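Local coordinates for VAL-1 (Chlorella virus, PDB 3IM0), which degrades alginate as a viral polysaccharide lyase of family 14, cleaving the chain by beta-elimination next to uronic acid residues, at the beta-D-glucopyranuronic acid site. Coordinates in Å, arbitrary orientation; residue numbers count along the deposited sequence, not the author numbering.

The beta-D-glucopyranuronic acid site. Residues 50, 92, 104-106, 116, 128, 130, 147, 220, 222-223. With BDP (beta-D-glucopyranuronic acid), chain B.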
loop_
_atom_site.group_PDB
_atom_site.type_symbol
_atom_site.label_atom_id
_atom_site.label_comp_id
_atom_site.label_asym_id
_atom_site.label_seq_id
_atom_site.Cartn_x
_atom_site.Cartn_y
_atom_site.Cartn_z
ATOM N N THR A 50 -8.128 4.676 12.401
ATOM C CA THR A 50 -7.621 3.484 13.027
ATOM C C THR A 50 -8.579 3.015 14.123
ATOM O O THR A 50 -9.656 3.597 14.254
ATOM C CB THR A 50 -6.233 3.671 13.680
ATOM O OG1 THR A 50 -6.428 4.551 14.805
ATOM C CG2 THR A 50 -5.266 4.335 12.722
ATOM N N LYS A 92 -3.798 5.570 4.537
ATOM C CA LYS A 92 -3.205 4.458 3.818
ATOM C C LYS A 92 -4.059 3.998 2.641
ATOM O O LYS A 92 -5.280 4.111 2.618
ATOM C CB LYS A 92 -3.083 3.220 4.731
ATOM C CG LYS A 92 -1.865 3.196 5.652
ATOM C CD LYS A 92 -1.873 4.385 6.611
ATOM C CE LYS A 92 -0.760 4.219 7.634
ATOM N NZ LYS A 92 -0.848 5.269 8.704
ATOM N N SER A 104 3.444 -3.092 10.707
ATOM C CA SER A 104 2.471 -2.043 10.454
ATOM C C SER A 104 1.847 -1.698 11.808
ATOM O O SER A 104 2.077 -2.398 12.794
ATOM C CB SER A 104 1.364 -2.425 9.482
ATOM O OG SER A 104 0.550 -3.472 10.021
ATOM N N GLY A 105 1.065 -0.643 11.845
ATOM C CA GLY A 105 0.397 -0.275 13.077
ATOM C C GLY A 105 1.271 -0.140 14.284
ATOM O O GLY A 105 0.890 -0.664 15.345
ATOM N N TYR A 106 2.373 0.604 14.213
ATOM C CA TYR A 106 3.225 0.911 15.365
ATOM C C TYR A 106 3.848 -0.370 15.914
ATOM O O TYR A 106 4.328 -0.436 17.050
ATOM C CB TYR A 106 2.456 1.740 16.450
ATOM C CG TYR A 106 1.646 2.807 15.693
ATOM C CD1 TYR A 106 0.270 2.717 15.543
ATOM C CD2 TYR A 106 2.285 3.878 15.098
ATOM C CE1 TYR A 106 -0.452 3.665 14.854
ATOM C CE2 TYR A 106 1.576 4.839 14.397
ATOM C CZ TYR A 106 0.209 4.732 14.277
ATOM O OH TYR A 106 -0.512 5.681 13.578
ATOM N N ARG A 116 4.299 0.410 1.577
ATOM C CA ARG A 116 2.932 0.826 1.278
ATOM C C ARG A 116 2.848 2.227 0.717
ATOM O O ARG A 116 3.734 3.074 0.875
ATOM C CB ARG A 116 2.113 0.823 2.585
ATOM C CG ARG A 116 1.826 -0.566 3.117
ATOM C CD ARG A 116 0.873 -0.420 4.303
ATOM N NE ARG A 116 1.633 -0.039 5.490
ATOM C CZ ARG A 116 1.068 0.184 6.672
ATOM N NH1 ARG A 116 -0.252 0.078 6.793
ATOM N NH2 ARG A 116 1.897 0.512 7.664
ATOM N N TYR A 128 5.668 4.535 2.223
ATOM C CA TYR A 128 5.697 4.454 3.691
ATOM C C TYR A 128 6.206 3.070 4.063
ATOM O O TYR A 128 5.554 2.087 3.683
ATOM C CB TYR A 128 4.264 4.739 4.173
ATOM C CG TYR A 128 4.019 4.818 5.665
ATOM C CD1 TYR A 128 4.666 5.767 6.441
ATOM C CD2 TYR A 128 3.129 3.941 6.279
ATOM C CE1 TYR A 128 4.452 5.851 7.813
ATOM C CE2 TYR A 128 2.895 4.003 7.648
ATOM C CZ TYR A 128 3.563 4.963 8.392
ATOM O OH TYR A 128 3.349 5.059 9.750
ATOM N N TYR A 130 7.861 0.103 6.736
ATOM C CA TYR A 130 8.188 -0.429 8.049
ATOM C C TYR A 130 9.368 -1.385 7.818
ATOM O O TYR A 130 9.124 -2.431 7.200
ATOM C CB TYR A 130 7.039 -1.186 8.699
ATOM C CG TYR A 130 6.120 -0.359 9.554
ATOM C CD1 TYR A 130 5.338 0.669 9.016
ATOM C CD2 TYR A 130 6.025 -0.591 10.920
ATOM C CE1 TYR A 130 4.499 1.421 9.842
ATOM C CE2 TYR A 130 5.196 0.145 11.735
ATOM C CZ TYR A 130 4.436 1.149 11.191
ATOM O OH TYR A 130 3.607 1.871 12.040
ATOM N N HIS A 147 6.457 4.850 14.140
ATOM C CA HIS A 147 5.571 4.605 12.996
ATOM C C HIS A 147 6.460 4.308 11.784
ATOM O O HIS A 147 7.658 4.086 11.974
ATOM C CB HIS A 147 4.594 5.746 12.777
ATOM C CG HIS A 147 5.137 7.064 12.337
ATOM N ND1 HIS A 147 5.588 7.304 11.058
ATOM C CD2 HIS A 147 5.294 8.236 12.997
ATOM C CE1 HIS A 147 6.006 8.552 10.946
ATOM N NE2 HIS A 147 5.838 9.140 12.118
ATOM N N PHE A 220 -7.587 3.659 5.018
ATOM C CA PHE A 220 -8.231 4.349 6.119
ATOM C C PHE A 220 -7.490 5.671 6.344
ATOM O O PHE A 220 -6.345 5.825 5.904
ATOM C CB PHE A 220 -8.138 3.517 7.398
ATOM C CG PHE A 220 -6.736 3.103 7.801
ATOM C CD1 PHE A 220 -6.182 1.918 7.329
ATOM C CD2 PHE A 220 -5.938 3.886 8.636
ATOM C CE1 PHE A 220 -4.918 1.495 7.701
ATOM C CE2 PHE A 220 -4.692 3.456 9.030
ATOM C CZ PHE A 220 -4.141 2.258 8.573
ATOM N N GLY A 222 -5.405 8.515 8.378
ATOM C CA GLY A 222 -4.438 8.664 9.441
ATOM C C GLY A 222 -3.631 7.392 9.649
ATOM O O GLY A 222 -3.400 6.715 8.629
ATOM N N GLY A 223 -3.224 7.015 10.850
ATOM C CA GLY A 223 -3.363 7.824 12.076
ATOM C C GLY A 223 -2.375 8.965 11.990
ATOM O O GLY A 223 -1.447 9.023 11.150
HETATM C C1 BDP B . 0.955 1.830 10.180
HETATM C C2 BDP B . 0.435 3.230 10.531
HETATM C C3 BDP B . -0.836 3.273 11.334
HETATM C C4 BDP B . -1.796 2.147 10.939
HETATM C C5 BDP B . -1.175 0.884 10.427
HETATM C C6 BDP B . -2.144 -0.200 10.024
HETATM O O2 BDP B . 1.597 3.910 11.002
HETATM O O3 BDP B . -1.642 4.481 11.353
HETATM O O4 BDP B . -2.679 1.889 12.030
HETATM O O5 BDP B . -0.029 0.997 9.617
HETATM O O6A BDP B . -3.089 -0.459 10.826
HETATM O O6B BDP B . -2.009 -0.832 8.938
#
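Partly occupied beta-D-glucopyranuronic acid, a soaked-in sugar, lies in the carbohydrate-binding cleft of this polysaccharide lyase, where protein hides 268 of its 305 Å². Arg116 meets it end-on. Its NH1 forms a salt bridge to carboxylate oxygen O6B of the sugar at 2.9 Å, tilted 24° from the guanidinium plane. Ring oxygen O5 lies in that plane, 2.8 Å from Arg116 NH2. NH1 also donates to O5, as does the backbone N of Gly105, nearly straight, so three N-H donors converge on one ether oxygen. This would restrain the carboxylate's rotation relative to the ring, and the arginine would be expected to offset the acid's charge.

Hydroxyl O3 is held from several directions. It donates to Tyr106 OH at 2.8 Å and accepts from Gly223 N at 3.0 Å, along a straight path (168°); Lys92 NZ adds a weak bond. Two phenols grip O2: Tyr130 OH stands 3.0 Å away, with O2 at the edge of its ring, and Tyr128 OH makes a very short hydrogen bond to O2 at 2.4 Å, direction undecided. The sugar ring is sandwiched, with Gly105 CA and the Tyr106 ring over one face, and Lys92 CE and Phe220 on the opposite side, where ring tip CZ of Phe220 reaches within 3.3 Å of sugar C4.

Behind this shell, Lys92 bends at chi2 (61°) and then extends, bringing its amine to Gly222 O, 2.9 Å from NZ and above the carbonyl plane; the cis Gly222-Gly223 peptide thus meets Lys92 through its oxygen and O3 through its nitrogen. Tyr106 N donates to Tyr130 OH, orienting that phenol, while Ser104 CA sits over the centre of the Tyr130 ring. Lys92 CB packs over the rim of one Phe220 face.

Lys92, Arg116, Tyr128 and Tyr130, and Phe220 project from strands 91-99, 112-119, 125-130 and 212-221 of the family's beta-jelly roll, while the loops carrying Thr50, residues 104-106 and 222-223 border the sugar.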